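Local coordinates for urocanate hydratase (Paenibacillus sp. Soil724D2, PDB 7NED), which probably catalyses the NAD+-dependent hydration of thiourocanate, and of the related urocanate, as a step in bacterial ergothioneine breakdown, at residues R8-E11 with G16-Q19; F143-R148 with E337-P342; N316-A321 with M446-K451; N416-V419 with K423-G426. One frame throughout, in Å; residues are numbered along the deposited sequence.

Contact 1: residues R8-E11 with G16-Q19; sequences RGLE and GWRQ
Gly9 is the first residue of this loop to meet Trp17: its carbonyl O lies in the plane of the indole, at the ring edge, 3.7 Å from Trp17 CH2. The backbone of Gly9, with phi 93° and psi -163°, would jam any CB against the carbonyl O of Arg8, so these backbone angles call for glycine. The same Gly9 O also accepts a hydrogen bond from Arg24 NH1. Leu10 comes next and gives the broader apolar contact. Its CA meets the benzo edge of the indole, again near the ring plane, 3.9 Å from Trp17 CZ2. Leu10 CD2 comes to 4.1 Å from the same CZ2, the two side chains meeting at a slant. The polar link runs through a water that donates to Leu10 O at 2.9 Å and accepts from Trp17 NE1 at 3.0 Å. This water, too, lies in the indole plane, at the ring edge. Trp17 opens helix 17-31, with Gly16 at the N-cap, and its ring also touches Leu12 and Pro427. The loop runs along that helix, as Arg24 and the Arg8-Glu31 salt bridge show, while Gly9 pairs by backbone with Ser357, just beyond strand 351-355, and Pro427 directly precedes strand 428-441.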
loop_
_atom_site.group_PDB
_atom_site.type_symbol
_atom_site.label_atom_id
_atom_site.label_comp_id
_atom_site.label_asym_id
_atom_site.label_seq_id
_atom_site.Cartn_x
_atom_site.Cartn_y
_atom_site.Cartn_z
ATOM N N ARG A 8 20.945 -16.292 -22.547
ATOM C CA ARG A 8 20.241 -17.319 -23.302
ATOM C C ARG A 8 20.814 -18.676 -22.945
ATOM O O ARG A 8 21.978 -18.777 -22.538
ATOM C CB ARG A 8 20.425 -17.130 -24.811
ATOM C CG ARG A 8 19.314 -16.409 -25.493
ATOM C CD ARG A 8 19.231 -15.035 -24.978
ATOM N NE ARG A 8 18.404 -14.222 -25.859
ATOM C CZ ARG A 8 18.182 -12.926 -25.684
ATOM N NH1 ARG A 8 18.734 -12.299 -24.662
ATOM N NH2 ARG A 8 17.459 -12.249 -26.574
ATOM N N GLY A 9 20.012 -19.717 -23.166
ATOM C CA GLY A 9 20.462 -21.080 -22.970
ATOM C C GLY A 9 20.141 -21.606 -21.585
ATOM O O GLY A 9 19.323 -21.061 -20.834
ATOM N N LEU A 10 20.833 -22.687 -21.232
ATOM C CA LEU A 10 20.443 -23.473 -20.077
ATOM C C LEU A 10 21.493 -23.493 -18.986
ATOM O O LEU A 10 21.385 -24.306 -18.059
ATOM C CB LEU A 10 20.099 -24.898 -20.505
ATOM C CG LEU A 10 18.981 -24.951 -21.544
ATOM C CD1 LEU A 10 18.764 -26.379 -21.980
ATOM C CD2 LEU A 10 17.662 -24.338 -21.018
ATOM N N GLU A 11 22.491 -22.626 -19.058
ATOM C CA GLU A 11 23.532 -22.598 -18.057
ATOM C C GLU A 11 23.054 -21.717 -16.914
ATOM O O GLU A 11 22.811 -20.526 -17.108
ATOM C CB GLU A 11 24.852 -22.087 -18.624
ATOM C CG GLU A 11 25.957 -22.156 -17.594
ATOM C CD GLU A 11 27.303 -21.694 -18.114
ATOM O OE1 GLU A 11 27.386 -21.179 -19.244
ATOM O OE2 GLU A 11 28.298 -21.896 -17.398
ATOM N N GLY A 16 19.343 -21.828 -8.624
ATOM C CA GLY A 16 18.232 -22.572 -9.189
ATOM C C GLY A 16 17.545 -21.775 -10.281
ATOM O O GLY A 16 17.863 -20.607 -10.529
ATOM N N TRP A 17 16.584 -22.415 -10.928
ATOM C CA TRP A 17 15.927 -21.795 -12.078
ATOM C C TRP A 17 14.893 -20.755 -11.670
ATOM O O TRP A 17 14.585 -19.852 -12.455
ATOM C CB TRP A 17 15.252 -22.857 -12.951
ATOM C CG TRP A 17 16.149 -23.240 -14.094
ATOM C CD1 TRP A 17 16.871 -24.395 -14.216
ATOM C CD2 TRP A 17 16.467 -22.438 -15.251
ATOM N NE1 TRP A 17 17.619 -24.365 -15.392
ATOM C CE2 TRP A 17 17.385 -23.178 -16.037
ATOM C CE3 TRP A 17 16.046 -21.180 -15.707
ATOM C CZ2 TRP A 17 17.899 -22.692 -17.261
ATOM C CZ3 TRP A 17 16.575 -20.695 -16.938
ATOM C CH2 TRP A 17 17.476 -21.458 -17.680
ATOM N N ARG A 18 14.327 -20.863 -10.473
ATOM C CA ARG A 18 13.437 -19.794 -10.050
ATOM C C ARG A 18 14.223 -18.507 -9.887
ATOM O O ARG A 18 13.767 -17.437 -10.300
ATOM C CB ARG A 18 12.721 -20.184 -8.745
ATOM C CG ARG A 18 11.828 -21.388 -8.940
ATOM C CD ARG A 18 11.231 -21.918 -7.637
ATOM N NE ARG A 18 10.448 -20.898 -6.967
ATOM C CZ ARG A 18 10.049 -20.981 -5.696
ATOM N NH1 ARG A 18 10.368 -22.054 -4.966
ATOM N NH2 ARG A 18 9.335 -19.995 -5.162
ATOM N N GLN A 19 15.421 -18.590 -9.307
ATOM C CA GLN A 19 16.220 -17.391 -9.146
ATOM C C GLN A 19 16.730 -16.915 -10.505
ATOM O O GLN A 19 16.683 -15.720 -10.822
ATOM C CB GLN A 19 17.395 -17.667 -8.210
ATOM C CG GLN A 19 17.011 -18.207 -6.801
ATOM C CD GLN A 19 16.950 -19.722 -6.750
ATOM O OE1 GLN A 19 16.415 -20.375 -7.645
ATOM N NE2 GLN A 19 17.514 -20.290 -5.701
HETATM O O HOH W 1 19.689 -26.134 -16.653
#

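Contact 2: residues F143-R148 with E337-P342; sequences FQSIAR and EAFLRP
Ile146 lays its CG1 over one face of the Phe339 ring, 3.7 Å from the centroid and 19° off the ring normal, a CH-pi contact. CG1 is displaced toward the rim, and its closest ring atom is Phe339 CZ at 3.5 Å; Ile146 CD1 follows on, 3.9 Å from the same CZ. The isoleucine reaches this face because CG1 stands anti to its carbonyl carbon (chi1 -68°). Across the ring, Ala338 CB sits 3.7 Å above the opposite face, over its centre, so the phenyl is clamped between a residue of the other helix and its own neighbour. Beside it, Ser145 OG reaches 3.6 Å from Phe339 CB. With Ile142 and Leu149 also touching its side chain, Phe339 sits among Ile142, Ser145, Ile146 and Leu149, consistent with a knob in a hole of four residues. This joins two helices of the Rossmann-like domain: helix 133-150, whose Ile146 also rests on Ile309 and Phe311 of strand 309-312, and helix 335-344, which follows the edge strand 333-334. An alanine in place of Phe339 would probably open a gap between the helices and leave Ile146 CG1 without the ring face it covers. The packing thins out away from this ring. Leu340 turns instead to Glu141 and Ile142, and the exposed Pro342, which has no N-H to give, marks a kink in its helix. On the solvent side, Arg148 folds its guanidinium back over Ser145 CA, within its own helix.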
loop_
_atom_site.group_PDB
_atom_site.type_symbol
_atom_site.label_atom_id
_atom_site.label_comp_id
_atom_site.label_asym_id
_atom_site.label_seq_id
_atom_site.Cartn_x
_atom_site.Cartn_y
_atom_site.Cartn_z
ATOM N N PHE A 143 -9.382 -1.347 -30.058
ATOM C CA PHE A 143 -9.816 -1.057 -31.423
ATOM C C PHE A 143 -10.972 -1.967 -31.837
ATOM O O PHE A 143 -11.949 -1.500 -32.445
ATOM C CB PHE A 143 -8.641 -1.197 -32.392
ATOM C CG PHE A 143 -7.580 -0.129 -32.230
ATOM C CD1 PHE A 143 -7.868 1.075 -31.612
ATOM C CD2 PHE A 143 -6.303 -0.329 -32.712
ATOM C CE1 PHE A 143 -6.878 2.064 -31.464
ATOM C CE2 PHE A 143 -5.309 0.660 -32.562
ATOM C CZ PHE A 143 -5.609 1.852 -31.932
ATOM N N GLN A 144 -10.919 -3.257 -31.464
ATOM C CA GLN A 144 -12.002 -4.169 -31.850
ATOM C C GLN A 144 -13.302 -3.855 -31.119
ATOM O O GLN A 144 -14.387 -3.977 -31.706
ATOM C CB GLN A 144 -11.617 -5.633 -31.631
ATOM C CG GLN A 144 -10.543 -6.138 -32.627
ATOM C CD GLN A 144 -10.991 -6.122 -34.096
ATOM O OE1 GLN A 144 -11.250 -5.060 -34.675
ATOM N NE2 GLN A 144 -11.044 -7.296 -34.711
ATOM N N SER A 145 -13.219 -3.475 -29.837
ATOM C CA SER A 145 -14.403 -3.049 -29.101
ATOM C C SER A 145 -15.049 -1.831 -29.758
ATOM O O SER A 145 -16.270 -1.779 -29.949
ATOM C CB SER A 145 -14.022 -2.764 -27.641
ATOM O OG SER A 145 -15.144 -2.252 -26.945
ATOM N N ILE A 146 -14.236 -0.848 -30.131
ATOM C CA ILE A 146 -14.745 0.308 -30.862
ATOM C C ILE A 146 -15.407 -0.132 -32.164
ATOM O O ILE A 146 -16.480 0.368 -32.527
ATOM C CB ILE A 146 -13.600 1.308 -31.114
ATOM C CG1 ILE A 146 -13.140 1.936 -29.789
ATOM C CG2 ILE A 146 -13.999 2.360 -32.162
ATOM C CD1 ILE A 146 -11.882 2.829 -29.949
ATOM N N ALA A 147 -14.778 -1.060 -32.891
ATOM C CA ALA A 147 -15.358 -1.548 -34.138
ATOM C C ALA A 147 -16.737 -2.136 -33.896
ATOM O O ALA A 147 -17.687 -1.850 -34.634
ATOM C CB ALA A 147 -14.452 -2.602 -34.771
ATOM N N ARG A 148 -16.855 -2.998 -32.884
ATOM C CA ARG A 148 -18.156 -3.581 -32.583
ATOM C C ARG A 148 -19.164 -2.512 -32.203
ATOM O O ARG A 148 -20.343 -2.619 -32.549
ATOM C CB ARG A 148 -18.042 -4.616 -31.468
ATOM C CG ARG A 148 -17.303 -5.851 -31.878
ATOM C CD ARG A 148 -17.447 -6.949 -30.845
ATOM N NE ARG A 148 -16.996 -6.522 -29.527
ATOM C CZ ARG A 148 -15.722 -6.543 -29.142
ATOM N NH1 ARG A 148 -14.792 -6.932 -29.999
ATOM N NH2 ARG A 148 -15.376 -6.138 -27.917
ATOM N N GLU A 337 -13.190 2.191 -18.693
ATOM C CA GLU A 337 -14.636 2.223 -18.495
ATOM C C GLU A 337 -15.370 2.032 -19.823
ATOM O O GLU A 337 -16.423 1.387 -19.876
ATOM C CB GLU A 337 -15.044 3.556 -17.848
ATOM C CG GLU A 337 -16.526 3.640 -17.517
ATOM C CD GLU A 337 -17.408 4.122 -18.674
ATOM O OE1 GLU A 337 -16.900 4.583 -19.731
ATOM O OE2 GLU A 337 -18.645 3.994 -18.524
ATOM N N ALA A 338 -14.855 2.622 -20.896
ATOM C CA ALA A 338 -15.633 2.625 -22.146
ATOM C C ALA A 338 -15.529 1.324 -22.938
ATOM O O ALA A 338 -16.505 0.934 -23.605
ATOM C CB ALA A 338 -15.204 3.782 -23.039
ATOM N N PHE A 339 -14.391 0.649 -22.897
ATOM C CA PHE A 339 -14.203 -0.498 -23.792
ATOM C C PHE A 339 -13.822 -1.803 -23.108
ATOM O O PHE A 339 -14.355 -2.859 -23.478
ATOM C CB PHE A 339 -13.153 -0.138 -24.837
ATOM C CG PHE A 339 -13.451 1.155 -25.543
ATOM C CD1 PHE A 339 -14.690 1.358 -26.149
ATOM C CD2 PHE A 339 -12.547 2.183 -25.530
ATOM C CE1 PHE A 339 -15.001 2.563 -26.770
ATOM C CE2 PHE A 339 -12.823 3.410 -26.171
ATOM C CZ PHE A 339 -14.053 3.593 -26.792
ATOM N N LEU A 340 -12.909 -1.781 -22.125
ATOM C CA LEU A 340 -12.365 -3.052 -21.661
ATOM C C LEU A 340 -12.944 -3.533 -20.331
ATOM O O LEU A 340 -12.719 -4.686 -19.960
ATOM C CB LEU A 340 -10.831 -2.973 -21.541
ATOM C CG LEU A 340 -10.064 -2.689 -22.845
ATOM C CD1 LEU A 340 -8.575 -2.784 -22.557
ATOM C CD2 LEU A 340 -10.494 -3.616 -23.946
ATOM N N ARG A 341 -13.716 -2.718 -19.624
ATOM C CA ARG A 341 -14.158 -3.140 -18.301
ATOM C C ARG A 341 -14.973 -4.436 -18.313
ATOM O O ARG A 341 -14.868 -5.194 -17.337
ATOM C CB ARG A 341 -14.935 -2.007 -17.625
ATOM C CG ARG A 341 -15.253 -2.319 -16.106
ATOM C CD ARG A 341 -15.682 -1.056 -15.373
ATOM N NE ARG A 341 -14.560 -0.143 -15.169
ATOM C CZ ARG A 341 -14.678 1.153 -14.914
ATOM N NH1 ARG A 341 -15.891 1.700 -14.807
ATOM N NH2 ARG A 341 -13.581 1.879 -14.676
ATOM N N PRO A 342 -15.745 -4.780 -19.349
ATOM C CA PRO A 342 -16.405 -6.093 -19.320
ATOM C C PRO A 342 -15.419 -7.238 -19.258
ATOM O O PRO A 342 -15.748 -8.283 -18.689
ATOM C CB PRO A 342 -17.213 -6.104 -20.627
ATOM C CG PRO A 342 -17.534 -4.667 -20.832
ATOM C CD PRO A 342 -16.280 -3.938 -20.434
#

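Contact 3: residues N316-A321 with M446-K451; sequences NIRSQA and MTERMK
Arg318 and Glu448 meet head-on in a buried, two-pronged salt bridge. The ionic pair is end-on: Arg318 NH2 donates to Glu448 OE1 at 2.6 Å, and Arg318 NH1 donates to Glu448 OE2 at 3.1 Å. Both bonds are nearly straight, with N-H...O angles of 163° and 169°. Each carboxylate oxygen uses its syn lone pair, and the two flat groups lie only 6° apart, so neither can turn without straining both bonds. Glu448 reaches out on an extended chain, whereas Arg318 comes from the opposite direction on a chain bent at chi3. A second ionic partner grips the arginine: Asp312 pairs with Arg318 NE, so two carboxylates share the one guanidinium and would be expected to keep it charged. Among the other hydrogen bonds, Ile332 O takes one from Arg318 NH1, and the Asp455 carboxylate accepts from Arg449 N and Met450 N and so fixes the loop that carries Glu448. By packing, Phe330 lies against the arginine side chain. A leucine in place of Arg318 would probably leave the buried Glu448 carboxylate, and that of Asp312, without their shared countercharge. The bridge ties helix 317-323 of the Rossmann-like domain, just after strand 309-312, to a loop of the C-terminal domain that follows strand 428-441: an interdomain salt bridge, with the Arg318 side chain about 10 Å from the bound NAD.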
loop_
_atom_site.group_PDB
_atom_site.type_symbol
_atom_site.label_atom_id
_atom_site.label_comp_id
_atom_site.label_asym_id
_atom_site.label_seq_id
_atom_site.Cartn_x
_atom_site.Cartn_y
_atom_site.Cartn_z
ATOM N N ASN A 316 -2.921 9.691 -18.549
ATOM C CA ASN A 316 -3.272 10.960 -17.880
ATOM C C ASN A 316 -3.274 12.163 -18.790
ATOM O O ASN A 316 -3.066 13.283 -18.323
ATOM C CB ASN A 316 -2.392 11.239 -16.652
ATOM C CG ASN A 316 -2.860 10.513 -15.397
ATOM O OD1 ASN A 316 -3.181 9.331 -15.378
ATOM N ND2 ASN A 316 -2.766 11.246 -14.294
ATOM N N ILE A 317 -3.589 11.975 -20.077
ATOM C CA ILE A 317 -3.554 13.160 -20.916
ATOM C C ILE A 317 -4.721 14.084 -20.554
ATOM O O ILE A 317 -4.570 15.307 -20.587
ATOM C CB ILE A 317 -3.542 12.810 -22.413
ATOM C CG1 ILE A 317 -3.195 14.079 -23.206
ATOM C CG2 ILE A 317 -4.912 12.304 -22.795
ATOM C CD1 ILE A 317 -2.924 13.884 -24.723
ATOM N N ARG A 318 -5.886 13.529 -20.154
ATOM C CA ARG A 318 -7.012 14.400 -19.820
ATOM C C ARG A 318 -6.749 15.124 -18.512
ATOM O O ARG A 318 -7.043 16.323 -18.388
ATOM C CB ARG A 318 -8.323 13.609 -19.732
ATOM C CG ARG A 318 -8.809 13.005 -21.077
ATOM C CD ARG A 318 -9.893 11.959 -20.801
ATOM N NE ARG A 318 -9.406 11.016 -19.804
ATOM C CZ ARG A 318 -10.185 10.313 -18.986
ATOM N NH1 ARG A 318 -11.498 10.423 -19.062
ATOM N NH2 ARG A 318 -9.648 9.521 -18.053
ATOM N N SER A 319 -6.192 14.407 -17.523
ATOM C CA SER A 319 -5.815 15.042 -16.268
ATOM C C SER A 319 -4.879 16.212 -16.518
ATOM O O SER A 319 -5.089 17.301 -15.978
ATOM C CB SER A 319 -5.166 14.023 -15.319
ATOM O OG SER A 319 -5.998 12.886 -15.151
ATOM N N GLN A 320 -3.834 16.002 -17.330
ATOM C CA GLN A 320 -2.913 17.097 -17.630
ATOM C C GLN A 320 -3.654 18.235 -18.321
ATOM O O GLN A 320 -3.574 19.394 -17.898
ATOM C CB GLN A 320 -1.749 16.606 -18.490
ATOM C CG GLN A 320 -0.893 15.534 -17.844
ATOM C CD GLN A 320 0.078 16.098 -16.824
ATOM O OE1 GLN A 320 -0.203 17.119 -16.181
ATOM N NE2 GLN A 320 1.225 15.443 -16.667
ATOM N N ALA A 321 -4.427 17.911 -19.359
ATOM C CA ALA A 321 -5.150 18.951 -20.086
ATOM C C ALA A 321 -6.036 19.776 -19.152
ATOM O O ALA A 321 -6.105 20.999 -19.278
ATOM C CB ALA A 321 -5.989 18.329 -21.207
ATOM N N MET A 446 -7.770 2.857 -14.662
ATOM C CA MET A 446 -8.410 1.566 -14.417
ATOM C C MET A 446 -9.777 1.700 -13.770
ATOM O O MET A 446 -10.734 1.019 -14.173
ATOM C CB MET A 446 -7.525 0.681 -13.529
ATOM C CG MET A 446 -8.147 -0.681 -13.310
ATOM S SD MET A 446 -7.895 -1.718 -14.790
ATOM C CE MET A 446 -8.436 -3.331 -14.244
ATOM N N THR A 447 -9.885 2.523 -12.709
ATOM C CA THR A 447 -11.091 2.540 -11.886
ATOM C C THR A 447 -11.876 3.861 -11.998
ATOM O O THR A 447 -12.513 4.324 -11.034
ATOM C CB THR A 447 -10.717 2.209 -10.436
ATOM O OG1 THR A 447 -9.698 3.102 -9.965
ATOM C CG2 THR A 447 -10.165 0.778 -10.367
ATOM N N GLU A 448 -11.876 4.463 -13.179
ATOM C CA GLU A 448 -12.667 5.657 -13.404
ATOM C C GLU A 448 -14.144 5.285 -13.497
ATOM O O GLU A 448 -14.525 4.394 -14.262
ATOM C CB GLU A 448 -12.213 6.341 -14.691
ATOM C CG GLU A 448 -12.958 7.631 -14.940
ATOM C CD GLU A 448 -12.330 8.426 -16.059
ATOM O OE1 GLU A 448 -11.073 8.479 -16.144
ATOM O OE2 GLU A 448 -13.086 8.989 -16.871
ATOM N N ARG A 449 -14.974 5.950 -12.696
ATOM C CA ARG A 449 -16.431 5.794 -12.751
ATOM C C ARG A 449 -16.840 4.338 -12.514
ATOM O O ARG A 449 -17.560 3.711 -13.305
ATOM C CB ARG A 449 -16.982 6.349 -14.068
ATOM C CG ARG A 449 -16.796 7.876 -14.123
ATOM C CD ARG A 449 -17.380 8.567 -15.340
ATOM N NE ARG A 449 -18.568 7.871 -15.763
ATOM C CZ ARG A 449 -18.803 7.508 -17.010
ATOM N NH1 ARG A 449 -17.916 7.782 -17.954
ATOM N NH2 ARG A 449 -19.927 6.875 -17.302
ATOM N N MET A 450 -16.371 3.791 -11.396
ATOM C CA MET A 450 -16.835 2.475 -11.011
ATOM C C MET A 450 -18.316 2.560 -10.676
ATOM O O MET A 450 -18.791 3.580 -10.161
ATOM C CB MET A 450 -16.073 1.949 -9.776
ATOM C CG MET A 450 -14.605 1.814 -10.047
ATOM S SD MET A 450 -14.278 0.421 -11.152
ATOM C CE MET A 450 -14.547 -0.948 -10.036
ATOM N N LYS A 451 -19.019 1.448 -10.899
ATOM C CA LYS A 451 -20.465 1.396 -10.676
ATOM C C LYS A 451 -20.838 1.838 -9.258
ATOM O O LYS A 451 -21.841 2.544 -9.049
ATOM C CB LYS A 451 -20.980 -0.027 -10.942
ATOM C CG LYS A 451 -22.489 -0.127 -11.089
ATOM C CD LYS A 451 -22.945 -1.584 -11.044
ATOM C CE LYS A 451 -24.372 -1.805 -11.557
ATOM N NZ LYS A 451 -24.421 -2.278 -13.006
#

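Contact 4: residues N416-V419 with K423-G426; sequences NQMV and KLQG
Met418 O receives two backbone N-H groups from the chain that turns back past it. Leu424 N donates at 3.2 Å with an N-H...O angle of 144°, arriving from above the carbonyl plane. Lys423 N is nearer, 2.8 Å from Met418 O, but its angle makes that bond weak. Around this polar centre the side chains close up. Leu424 CD1 fits between the two helix residues, 3.7 Å from Met418 CB and 3.8 Å from Val419 CG2. The methionine bends at its last torsion (chi3 50°), which brings CE back to 3.9 Å from Leu424 CD2, and Leu424 is thus held from both ends of the methionine chain. Val419 CG2 also lies 3.6 Å from Gly426 O. One water donates to both Val419 O and Leu424 O, bridging the last turn of the helix to the returning chain. The arrangement is a helix-to-strand connection: helix 407-420 ends here, Met418 O is taken up by the reversing backbone and Val419 O by the water, and the chain enters strand 428-441 of the mixed sheet. Lys423 adds its CB beside Met418 CB, then extends away from the helix. In the next shell, helix 360-373 backs the leucine, with Asp362, Ala365 and Ile366 against Leu424 and Ala365 also against Met418. Asp362 OD1 accepts from Gln425 N and so fixes the turn from outside. Asn416, whose CB points away from the returning chain, is hydrogen-bonded by its amide to Gly500, Ser501 and Asp505.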
loop_
_atom_site.group_PDB
_atom_site.type_symbol
_atom_site.label_atom_id
_atom_site.label_comp_id
_atom_site.label_asym_id
_atom_site.label_seq_id
_atom_site.Cartn_x
_atom_site.Cartn_y
_atom_site.Cartn_z
ATOM N N ASN A 416 3.838 -25.793 -17.432
ATOM C CA ASN A 416 4.762 -26.383 -16.474
ATOM C C ASN A 416 4.963 -27.866 -16.756
ATOM O O ASN A 416 6.076 -28.386 -16.627
ATOM C CB ASN A 416 4.272 -26.169 -15.030
ATOM C CG ASN A 416 5.388 -26.340 -14.032
ATOM O OD1 ASN A 416 6.414 -25.658 -14.123
ATOM N ND2 ASN A 416 5.206 -27.251 -13.072
ATOM N N GLN A 417 3.894 -28.579 -17.083
ATOM C CA GLN A 417 4.103 -29.974 -17.434
ATOM C C GLN A 417 4.956 -30.092 -18.696
ATOM O O GLN A 417 5.810 -30.987 -18.795
ATOM C CB GLN A 417 2.779 -30.677 -17.615
ATOM C CG GLN A 417 2.924 -32.135 -17.978
ATOM C CD GLN A 417 1.580 -32.798 -18.104
ATOM O OE1 GLN A 417 0.570 -32.235 -17.695
ATOM N NE2 GLN A 417 1.555 -34.000 -18.654
ATOM N N MET A 418 4.758 -29.187 -19.662
ATOM C CA MET A 418 5.560 -29.256 -20.886
ATOM C C MET A 418 7.020 -29.016 -20.573
ATOM O O MET A 418 7.904 -29.616 -21.198
ATOM C CB MET A 418 5.065 -28.236 -21.917
ATOM C CG MET A 418 3.627 -28.444 -22.323
ATOM S SD MET A 418 2.991 -27.183 -23.450
ATOM C CE MET A 418 4.254 -27.111 -24.732
ATOM N N VAL A 419 7.303 -28.121 -19.616
ATOM C CA VAL A 419 8.684 -27.957 -19.185
ATOM C C VAL A 419 9.188 -29.257 -18.573
ATOM O O VAL A 419 10.273 -29.750 -18.894
ATOM C CB VAL A 419 8.822 -26.781 -18.193
ATOM C CG1 VAL A 419 10.258 -26.740 -17.647
ATOM C CG2 VAL A 419 8.502 -25.466 -18.866
ATOM N N LYS A 423 9.025 -30.946 -23.395
ATOM C CA LYS A 423 8.426 -30.395 -24.600
ATOM C C LYS A 423 8.767 -28.929 -24.801
ATOM O O LYS A 423 8.523 -28.398 -25.886
ATOM C CB LYS A 423 6.911 -30.576 -24.600
ATOM C CG LYS A 423 6.460 -32.025 -24.673
ATOM C CD LYS A 423 4.950 -32.098 -24.727
ATOM C CE LYS A 423 4.466 -33.518 -24.649
ATOM N NZ LYS A 423 2.984 -33.497 -24.713
ATOM N N LEU A 424 9.298 -28.268 -23.780
ATOM C CA LEU A 424 9.893 -26.946 -23.888
ATOM C C LEU A 424 11.349 -27.076 -23.468
ATOM O O LEU A 424 11.677 -27.904 -22.626
ATOM C CB LEU A 424 9.156 -25.925 -22.986
ATOM C CG LEU A 424 7.675 -25.774 -23.341
ATOM C CD1 LEU A 424 6.848 -25.063 -22.250
ATOM C CD2 LEU A 424 7.552 -25.043 -24.639
ATOM N N GLN A 425 12.211 -26.240 -24.034
ATOM C CA GLN A 425 13.642 -26.384 -23.801
ATOM C C GLN A 425 14.027 -25.953 -22.402
ATOM O O GLN A 425 15.021 -26.441 -21.853
ATOM C CB GLN A 425 14.431 -25.533 -24.793
ATOM C CG GLN A 425 14.193 -25.882 -26.228
ATOM C CD GLN A 425 15.294 -26.702 -26.855
ATOM O OE1 GLN A 425 16.184 -27.223 -26.174
ATOM N NE2 GLN A 425 15.227 -26.832 -28.174
ATOM N N GLY A 426 13.305 -24.996 -21.843
ATOM C CA GLY A 426 13.669 -24.414 -20.577
ATOM C C GLY A 426 12.445 -23.854 -19.897
ATOM O O GLY A 426 11.344 -23.825 -20.462
HETATM O O HOH W 2 12.553 -28.499 -20.143
#

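The four contacts fall into two touching pairs. Contacts 1 and 4 have centres 13 Å apart and meet where Leu10 CD2 packs 3.5 Å from Gln425 O, so the N-terminal loop rests on the turn leading into strand 428-441. Contacts 2 and 3, with centres 16 Å apart, join through Arg341 of helix 335-344, whose NH2 bonds to both Glu448 O and Met446 O. The centres of contacts 1 and 3 are about 41 Å apart, on opposite sides of the chain's centre. Along the chain contact 1 comes first, contacts 2 and 3 interlock, and contact 4 nests within contact 3. Through the Leu10-Gln425 packing and contact 3, the C-terminal domain touches both the N-terminal and the Rossmann-like domain.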